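Local coordinates for protein chinitase A (Streptomyces coelicolor, PDB 3EBV) that probably hydrolyses chitin as an endochitinase of glycoside hydrolase family 18, this chain being the catalytic domain of a longer protein, at residues His5-Trp11 against Tyr30-Ala36; Thr43-Val47 against Asn99-Val104; Thr198-Thr203 against Val239-Ala243. All blocks are in the same frame, centred on the assembly; numbering follows the deposited sequence.

Contact 1 of 3, residues His5-Trp11 against Tyr30-Ala36; sequences HAVTGYW and YDIIAVA
Two parallel strands, 6-11 and 32-36, pair in the wall of this family 18 TIM barrel, their axes 4.6 Å apart at closest and 25° askew. The register runs from Thr-8 beside Ile-32 to Trp-11 beside Val-35. Val-7 O accepts from both Asp-31 N (2.9 Å) and Ile-32 N (3.2 Å); regular alternation then begins: Gly-9 N to Ile-32 O (2.9 Å), Ala-34 N to Gly-9 O (2.9 Å), Trp-11 N to Ala-34 O (2.8 Å) and Ala-36 N to Trp-11 O (2.9 Å). Where the pairing begins, Asp-31 OD2 (chi1 m) also takes Val-7 N at 2.9 Å, besides His-292. On the outward face glycine suits position 9, because an ideal CB on Gly-9 would lie 2.5 Å from Tyr-30 CD1; Trp-11 (chi1 t) packs its CB on Ile-33 CG2 at 3.7 Å. Inside, Tyr-10 OH bonds Asp-117, by sequence the first aspartate of the family's DxDxE motif. Over small Ala-34 the Tyr-10 ring lies in CH-pi contact, CB to ring centroid 4.0 Å.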
loop_
_atom_site.group_PDB
_atom_site.type_symbol
_atom_site.label_atom_id
_atom_site.label_comp_id
_atom_site.label_asym_id
_atom_site.label_seq_id
_atom_site.Cartn_x
_atom_site.Cartn_y
_atom_site.Cartn_z
ATOM N N HIS A 5 3.159 -8.458 -11.644
ATOM C CA HIS A 5 3.794 -7.148 -11.482
ATOM C C HIS A 5 2.710 -6.110 -11.428
ATOM O O HIS A 5 2.007 -5.862 -12.416
ATOM C CB HIS A 5 4.794 -6.820 -12.562
ATOM C CG HIS A 5 6.103 -7.532 -12.387
ATOM N ND1 HIS A 5 6.553 -8.490 -13.266
ATOM C CD2 HIS A 5 7.035 -7.451 -11.400
ATOM C CE1 HIS A 5 7.724 -8.948 -12.852
ATOM N NE2 HIS A 5 8.048 -8.321 -11.728
ATOM N N ALA A 6 2.615 -5.493 -10.266
ATOM C CA ALA A 6 1.433 -4.722 -9.880
ATOM C C ALA A 6 1.782 -3.280 -9.573
ATOM O O ALA A 6 2.862 -2.951 -9.043
ATOM C CB ALA A 6 0.804 -5.324 -8.648
ATOM N N VAL A 7 0.786 -2.419 -9.840
ATOM C CA VAL A 7 0.790 -1.033 -9.358
ATOM C C VAL A 7 -0.391 -0.925 -8.411
ATOM O O VAL A 7 -1.538 -1.258 -8.808
ATOM C CB VAL A 7 0.629 -0.001 -10.502
ATOM C CG1 VAL A 7 0.626 1.420 -9.906
ATOM C CG2 VAL A 7 1.793 -0.136 -11.508
ATOM N N THR A 8 -0.140 -0.509 -7.168
ATOM C CA THR A 8 -1.228 -0.260 -6.182
ATOM C C THR A 8 -1.488 1.231 -6.152
ATOM O O THR A 8 -0.542 2.035 -6.139
ATOM C CB THR A 8 -0.802 -0.732 -4.763
ATOM O OG1 THR A 8 -0.531 -2.139 -4.786
ATOM C CG2 THR A 8 -1.853 -0.454 -3.702
ATOM N N GLY A 9 -2.763 1.617 -6.146
ATOM C CA GLY A 9 -3.096 3.048 -5.970
ATOM C C GLY A 9 -4.135 3.258 -4.909
ATOM O O GLY A 9 -5.071 2.457 -4.804
ATOM N N TYR A 10 -3.937 4.284 -4.089
ATOM C CA TYR A 10 -4.943 4.644 -3.064
ATOM C C TYR A 10 -6.015 5.525 -3.666
ATOM O O TYR A 10 -5.675 6.563 -4.228
ATOM C CB TYR A 10 -4.280 5.364 -1.891
ATOM C CG TYR A 10 -3.528 4.396 -1.006
ATOM C CD1 TYR A 10 -4.139 3.883 0.141
ATOM C CD2 TYR A 10 -2.231 3.956 -1.335
ATOM C CE1 TYR A 10 -3.482 2.945 0.970
ATOM C CE2 TYR A 10 -1.581 3.019 -0.508
ATOM C CZ TYR A 10 -2.210 2.530 0.618
ATOM O OH TYR A 10 -1.550 1.605 1.394
ATOM N N TRP A 11 -7.281 5.088 -3.521
ATOM C CA TRP A 11 -8.436 5.913 -3.973
ATOM C C TRP A 11 -9.047 6.555 -2.751
ATOM O O TRP A 11 -9.355 5.866 -1.769
ATOM C CB TRP A 11 -9.427 4.992 -4.655
ATOM C CG TRP A 11 -10.733 5.657 -5.018
ATOM C CD1 TRP A 11 -10.977 6.361 -6.151
ATOM C CD2 TRP A 11 -11.943 5.685 -4.232
ATOM N NE1 TRP A 11 -12.289 6.847 -6.135
ATOM C CE2 TRP A 11 -12.891 6.443 -4.980
ATOM C CE3 TRP A 11 -12.311 5.185 -2.979
ATOM C CZ2 TRP A 11 -14.208 6.660 -4.528
ATOM C CZ3 TRP A 11 -13.624 5.422 -2.512
ATOM C CH2 TRP A 11 -14.545 6.150 -3.299
ATOM N N TYR A 30 -3.827 0.716 -12.611
ATOM C CA TYR A 30 -3.858 0.261 -11.238
ATOM C C TYR A 30 -4.412 -1.143 -11.128
ATOM O O TYR A 30 -5.577 -1.404 -11.435
ATOM C CB TYR A 30 -4.659 1.234 -10.376
ATOM C CG TYR A 30 -3.992 2.572 -10.277
ATOM C CD1 TYR A 30 -2.874 2.744 -9.453
ATOM C CD2 TYR A 30 -4.441 3.674 -11.048
ATOM C CE1 TYR A 30 -2.234 3.973 -9.368
ATOM C CE2 TYR A 30 -3.796 4.927 -10.952
ATOM C CZ TYR A 30 -2.696 5.072 -10.102
ATOM O OH TYR A 30 -2.015 6.280 -9.931
ATOM N N ASP A 31 -3.574 -2.055 -10.644
ATOM C CA ASP A 31 -3.965 -3.459 -10.493
ATOM C C ASP A 31 -4.617 -3.722 -9.160
ATOM O O ASP A 31 -5.431 -4.634 -9.035
ATOM C CB ASP A 31 -2.724 -4.338 -10.589
ATOM C CG ASP A 31 -2.009 -4.123 -11.865
ATOM O OD1 ASP A 31 -2.551 -4.502 -12.939
ATOM O OD2 ASP A 31 -0.906 -3.575 -11.860
ATOM N N ILE A 32 -4.225 -2.958 -8.142
ATOM C CA ILE A 32 -4.790 -3.056 -6.817
ATOM C C ILE A 32 -5.201 -1.649 -6.446
ATOM O O ILE A 32 -4.392 -0.723 -6.537
ATOM C CB ILE A 32 -3.783 -3.594 -5.760
ATOM C CG1 ILE A 32 -3.289 -4.997 -6.158
ATOM C CG2 ILE A 32 -4.429 -3.632 -4.362
ATOM C CD1 ILE A 32 -2.176 -5.526 -5.211
ATOM N N ILE A 33 -6.472 -1.498 -6.079
ATOM C CA ILE A 33 -7.015 -0.202 -5.647
ATOM C C ILE A 33 -7.332 -0.307 -4.171
ATOM O O ILE A 33 -8.140 -1.167 -3.766
ATOM C CB ILE A 33 -8.290 0.184 -6.476
ATOM C CG1 ILE A 33 -7.965 0.232 -7.965
ATOM C CG2 ILE A 33 -8.878 1.509 -5.907
ATOM C CD1 ILE A 33 -9.239 0.270 -8.861
ATOM N N ALA A 34 -6.657 0.514 -3.372
ATOM C CA ALA A 34 -6.839 0.553 -1.918
ATOM C C ALA A 34 -7.749 1.728 -1.539
ATOM O O ALA A 34 -7.417 2.899 -1.774
ATOM C CB ALA A 34 -5.472 0.629 -1.199
ATOM N N VAL A 35 -8.932 1.391 -0.998
ATOM C CA VAL A 35 -9.930 2.386 -0.630
ATOM C C VAL A 35 -9.544 3.017 0.715
ATOM O O VAL A 35 -9.450 2.329 1.759
ATOM C CB VAL A 35 -11.290 1.716 -0.570
ATOM C CG1 VAL A 35 -12.335 2.689 0.035
ATOM C CG2 VAL A 35 -11.697 1.276 -1.952
ATOM N N ALA A 36 -9.304 4.329 0.708
ATOM C CA ALA A 36 -8.777 5.030 1.853
ATOM C C ALA A 36 -9.856 5.945 2.483
ATOM O O ALA A 36 -10.154 6.982 1.889
ATOM C CB ALA A 36 -7.559 5.895 1.417
#

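Contact 2 of 3, residues Thr43-Val47 against Asn99-Val104; sequences TPGAV and NFANSV
Val-47, Asn-99 and Ser-103 carry this contact, in which the loop after barrel strand 32-40 packs on helix 94-111 of the outer helical layer, side chains of the helix binding backbone atoms of the loop. Thr-43 to Ala-46 form a type II turn, closed by Ala-46 N to Thr-43 O (3.0 Å); Pro-44 fits its second position, and Gly-45 takes phi 85°, a value strained for other residues. Asn-99 (chi1 m) reaches from the helix toward the turn, and its ND2 donates to the carbonyl of the second residue, Pro-44 O, at 2.9 Å. One helical turn later, Ser-103 (chi1 p) folds its hydroxyl back to donate to Asn-99 O (2.7 Å), leaving OG to accept from Val-47 N at 2.9 Å. Ala-46 and Phe-100 have the closest CA atoms, 4.7 Å. Val-47 CG2 touches Val-104 CG2 at 3.7 Å. Inward, Val-47 rests on Val-82 of strand 77-84, while Phe-100 and Val-104 pack between strand 115-120 and helix 126-140.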
loop_
_atom_site.group_PDB
_atom_site.type_symbol
_atom_site.label_atom_id
_atom_site.label_comp_id
_atom_site.label_asym_id
_atom_site.label_seq_id
_atom_site.Cartn_x
_atom_site.Cartn_y
_atom_site.Cartn_z
ATOM N N THR A 43 -15.709 0.676 19.548
ATOM C CA THR A 43 -15.265 -0.676 19.945
ATOM C C THR A 43 -13.754 -0.857 19.611
ATOM O O THR A 43 -13.372 -0.695 18.447
ATOM C CB THR A 43 -16.121 -1.731 19.239
ATOM O OG1 THR A 43 -17.503 -1.567 19.635
ATOM C CG2 THR A 43 -15.676 -3.169 19.561
ATOM N N PRO A 44 -12.907 -1.159 20.618
ATOM C CA PRO A 44 -11.454 -1.301 20.368
ATOM C C PRO A 44 -11.142 -2.289 19.237
ATOM O O PRO A 44 -11.656 -3.399 19.223
ATOM C CB PRO A 44 -10.926 -1.809 21.719
ATOM C CG PRO A 44 -11.864 -1.157 22.721
ATOM C CD PRO A 44 -13.217 -1.344 22.060
ATOM N N GLY A 45 -10.324 -1.849 18.264
ATOM C CA GLY A 45 -9.930 -2.688 17.127
ATOM C C GLY A 45 -10.885 -2.727 15.947
ATOM O O GLY A 45 -10.535 -3.193 14.867
ATOM N N ALA A 46 -12.144 -2.284 16.157
ATOM C CA ALA A 46 -13.163 -2.446 15.147
ATOM C C ALA A 46 -13.113 -1.338 14.095
ATOM O O ALA A 46 -12.737 -0.209 14.394
ATOM C CB ALA A 46 -14.584 -2.477 15.813
ATOM N N VAL A 47 -13.515 -1.655 12.878
ATOM C CA VAL A 47 -13.616 -0.623 11.858
ATOM C C VAL A 47 -14.970 -0.655 11.192
ATOM O O VAL A 47 -15.732 -1.632 11.308
ATOM C CB VAL A 47 -12.518 -0.779 10.761
ATOM C CG1 VAL A 47 -11.127 -0.715 11.418
ATOM C CG2 VAL A 47 -12.756 -2.022 9.876
ATOM N N ASN A 99 -12.027 -8.180 17.293
ATOM C CA ASN A 99 -12.913 -7.115 16.761
ATOM C C ASN A 99 -12.432 -6.623 15.397
ATOM O O ASN A 99 -13.226 -6.344 14.500
ATOM C CB ASN A 99 -13.018 -5.938 17.723
ATOM C CG ASN A 99 -13.711 -6.308 19.035
ATOM O OD1 ASN A 99 -14.431 -7.320 19.085
ATOM N ND2 ASN A 99 -13.435 -5.563 20.080
ATOM N N PHE A 100 -11.108 -6.550 15.228
ATOM C CA PHE A 100 -10.567 -6.145 13.939
ATOM C C PHE A 100 -10.899 -7.161 12.866
ATOM O O PHE A 100 -11.398 -6.834 11.806
ATOM C CB PHE A 100 -9.033 -6.036 14.066
ATOM C CG PHE A 100 -8.347 -5.535 12.809
ATOM C CD1 PHE A 100 -8.278 -4.150 12.552
ATOM C CD2 PHE A 100 -7.783 -6.431 11.901
ATOM C CE1 PHE A 100 -7.590 -3.698 11.377
ATOM C CE2 PHE A 100 -7.117 -5.957 10.735
ATOM C CZ PHE A 100 -7.048 -4.610 10.484
ATOM N N ALA A 101 -10.599 -8.443 13.120
ATOM C CA ALA A 101 -10.880 -9.479 12.132
ATOM C C ALA A 101 -12.372 -9.542 11.780
ATOM O O ALA A 101 -12.735 -9.635 10.608
ATOM C CB ALA A 101 -10.404 -10.861 12.625
ATOM N N ASN A 102 -13.222 -9.511 12.814
ATOM C CA ASN A 102 -14.678 -9.564 12.577
ATOM C C ASN A 102 -15.180 -8.391 11.737
ATOM O O ASN A 102 -15.953 -8.578 10.782
ATOM C CB ASN A 102 -15.437 -9.598 13.908
ATOM C CG ASN A 102 -15.384 -10.972 14.581
ATOM O OD1 ASN A 102 -15.106 -11.971 13.936
ATOM N ND2 ASN A 102 -15.655 -11.006 15.886
ATOM N N SER A 103 -14.745 -7.188 12.104
ATOM C CA SER A 103 -15.263 -5.985 11.447
ATOM C C SER A 103 -14.690 -5.818 10.044
ATOM O O SER A 103 -15.399 -5.454 9.122
ATOM C CB SER A 103 -15.058 -4.754 12.307
ATOM O OG SER A 103 -13.673 -4.516 12.525
ATOM N N VAL A 104 -13.386 -6.080 9.869
ATOM C CA VAL A 104 -12.841 -6.027 8.525
ATOM C C VAL A 104 -13.522 -7.030 7.591
ATOM O O VAL A 104 -13.852 -6.706 6.438
ATOM C CB VAL A 104 -11.267 -6.212 8.524
ATOM C CG1 VAL A 104 -10.733 -6.374 7.087
ATOM C CG2 VAL A 104 -10.626 -5.031 9.239
#

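Contact 3 of 3, residues Thr198-Thr203 against Val239-Ala243; sequences TVDFLT and VVNAA
Thr-198 is the N-cap of helix 199-210: its OG1 accepts from Phe-201 N at 3.2 Å and is also bonded to Ala-195 O, so a threonine here gives Phe-201 N a capping acceptor beside its weak bond to Thr-198 O. Its CB points away from segment 239-243 of helix 237-249, whose axis passes that of 199-203 at 9.1 Å, their N-to-C directions 43° apart (signed crossing angle -43°). Val-199 is the first residue to point across, its CA only 5.6 Å from that of Ala-243, an approach that the small alanine permits. With chi1 p, its CG2 lies 3.8 Å from Ala-243 N, 4.0 Å from Ala-243 CB and 4.3 Å from Ala-242 CB, while its CB is 4.1 Å from Val-239 CG1. Leu-202 (m, t) points across, setting CD1 3.7 Å from Ala-243 CB, and also touches Leu-223 of strand 219-224. Thr-203 ends the row with CG2 3.8 Å from Ala-243 CA. The interface is apolar, built from valine, leucine, alanine and a threonine methyl, and strand 219-224 lies beneath both helices. Such side-by-side packing joins consecutive beta-alpha units in the outer helical layer of a TIM barrel.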
loop_
_atom_site.group_PDB
_atom_site.type_symbol
_atom_site.label_atom_id
_atom_site.label_comp_id
_atom_site.label_asym_id
_atom_site.label_seq_id
_atom_site.Cartn_x
_atom_site.Cartn_y
_atom_site.Cartn_z
ATOM N N THR A 198 15.454 10.473 -3.750
ATOM C CA THR A 198 16.598 10.017 -4.538
ATOM C C THR A 198 16.411 8.541 -4.932
ATOM O O THR A 198 15.739 7.781 -4.207
ATOM C CB THR A 198 17.915 10.136 -3.749
ATOM O OG1 THR A 198 17.886 9.316 -2.569
ATOM C CG2 THR A 198 18.245 11.604 -3.348
ATOM N N VAL A 199 17.014 8.122 -6.045
ATOM C CA VAL A 199 16.914 6.719 -6.435
ATOM C C VAL A 199 17.513 5.823 -5.332
ATOM O O VAL A 199 16.967 4.746 -5.035
ATOM C CB VAL A 199 17.596 6.464 -7.799
ATOM C CG1 VAL A 199 19.035 6.668 -7.718
ATOM C CG2 VAL A 199 17.349 5.014 -8.272
ATOM N N ASP A 200 18.596 6.245 -4.669
ATOM C CA ASP A 200 19.262 5.414 -3.664
ATOM C C ASP A 200 18.383 5.182 -2.424
ATOM O O ASP A 200 18.464 4.143 -1.780
ATOM C CB ASP A 200 20.570 6.087 -3.170
ATOM C CG ASP A 200 21.752 5.944 -4.125
ATOM O OD1 ASP A 200 21.713 5.119 -5.064
ATOM O OD2 ASP A 200 22.725 6.695 -3.863
ATOM N N PHE A 201 17.548 6.164 -2.076
ATOM C CA PHE A 201 16.630 5.943 -0.931
ATOM C C PHE A 201 15.717 4.773 -1.256
ATOM O O PHE A 201 15.446 3.941 -0.374
ATOM C CB PHE A 201 15.799 7.194 -0.757
ATOM C CG PHE A 201 15.038 7.301 0.563
ATOM C CD1 PHE A 201 15.687 7.571 1.767
ATOM C CD2 PHE A 201 13.642 7.188 0.550
ATOM C CE1 PHE A 201 14.934 7.751 2.963
ATOM C CE2 PHE A 201 12.901 7.368 1.753
ATOM C CZ PHE A 201 13.512 7.646 2.923
ATOM N N LEU A 202 15.244 4.699 -2.496
ATOM C CA LEU A 202 14.373 3.587 -2.885
ATOM C C LEU A 202 15.115 2.259 -2.851
ATOM O O LEU A 202 14.661 1.274 -2.269
ATOM C CB LEU A 202 13.759 3.827 -4.270
ATOM C CG LEU A 202 13.032 5.182 -4.422
ATOM C CD1 LEU A 202 12.416 5.317 -5.796
ATOM C CD2 LEU A 202 11.945 5.349 -3.330
ATOM N N THR A 203 16.271 2.216 -3.527
ATOM C CA THR A 203 16.940 0.916 -3.656
ATOM C C THR A 203 17.586 0.425 -2.371
ATOM O O THR A 203 17.494 -0.782 -2.053
ATOM C CB THR A 203 18.010 0.964 -4.803
ATOM O OG1 THR A 203 18.957 2.011 -4.505
ATOM C CG2 THR A 203 17.351 1.268 -6.136
ATOM N N VAL A 239 12.638 8.325 -12.032
ATOM C CA VAL A 239 13.395 7.875 -10.846
ATOM C C VAL A 239 12.815 6.557 -10.290
ATOM O O VAL A 239 13.561 5.636 -9.908
ATOM C CB VAL A 239 13.475 8.965 -9.740
ATOM C CG1 VAL A 239 14.096 8.404 -8.439
ATOM C CG2 VAL A 239 14.268 10.209 -10.254
ATOM N N VAL A 240 11.487 6.474 -10.197
ATOM C CA VAL A 240 10.872 5.223 -9.778
ATOM C C VAL A 240 11.298 4.101 -10.747
ATOM O O VAL A 240 11.661 2.987 -10.315
ATOM C CB VAL A 240 9.305 5.285 -9.776
ATOM C CG1 VAL A 240 8.732 3.949 -9.299
ATOM C CG2 VAL A 240 8.827 6.466 -8.898
ATOM N N ASN A 241 11.209 4.369 -12.048
ATOM C CA ASN A 241 11.544 3.339 -13.068
ATOM C C ASN A 241 13.014 2.951 -12.978
ATOM O O ASN A 241 13.326 1.779 -13.123
ATOM C CB ASN A 241 11.179 3.847 -14.473
ATOM C CG ASN A 241 9.688 4.074 -14.611
ATOM O OD1 ASN A 241 8.891 3.515 -13.846
ATOM N ND2 ASN A 241 9.291 4.861 -15.626
ATOM N N ALA A 242 13.888 3.927 -12.704
ATOM C CA ALA A 242 15.299 3.589 -12.493
ATOM C C ALA A 242 15.491 2.674 -11.288
ATOM O O ALA A 242 16.280 1.701 -11.334
ATOM C CB ALA A 242 16.123 4.831 -12.356
ATOM N N ALA A 243 14.810 2.969 -10.184
ATOM C CA ALA A 243 14.950 2.115 -9.013
ATOM C C ALA A 243 14.453 0.685 -9.311
ATOM O O ALA A 243 15.025 -0.303 -8.850
ATOM C CB ALA A 243 14.151 2.732 -7.820
#

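Overall arrangement
From the N terminus, contact 1 comes first: the strand 6-12 runs out, the chain comes back, and strand 32-40 settles beside it, 18 residues without a helix separating the two segments. That strand leads directly into the loop of contact 2, which closes over 51 residues, including helix 61-73 and strand 77-84, when helix 94-111 arrives. Contact 3 closes much later, over 35 residues that include strand 219-224, joining two outer helices. The three are in series, neither nested nor crossing. Contact 1 lies in the barrel wall near the chain's centre; contacts 2 and 3 sit peripherally on opposite sides of it, their centres about 37 Å apart.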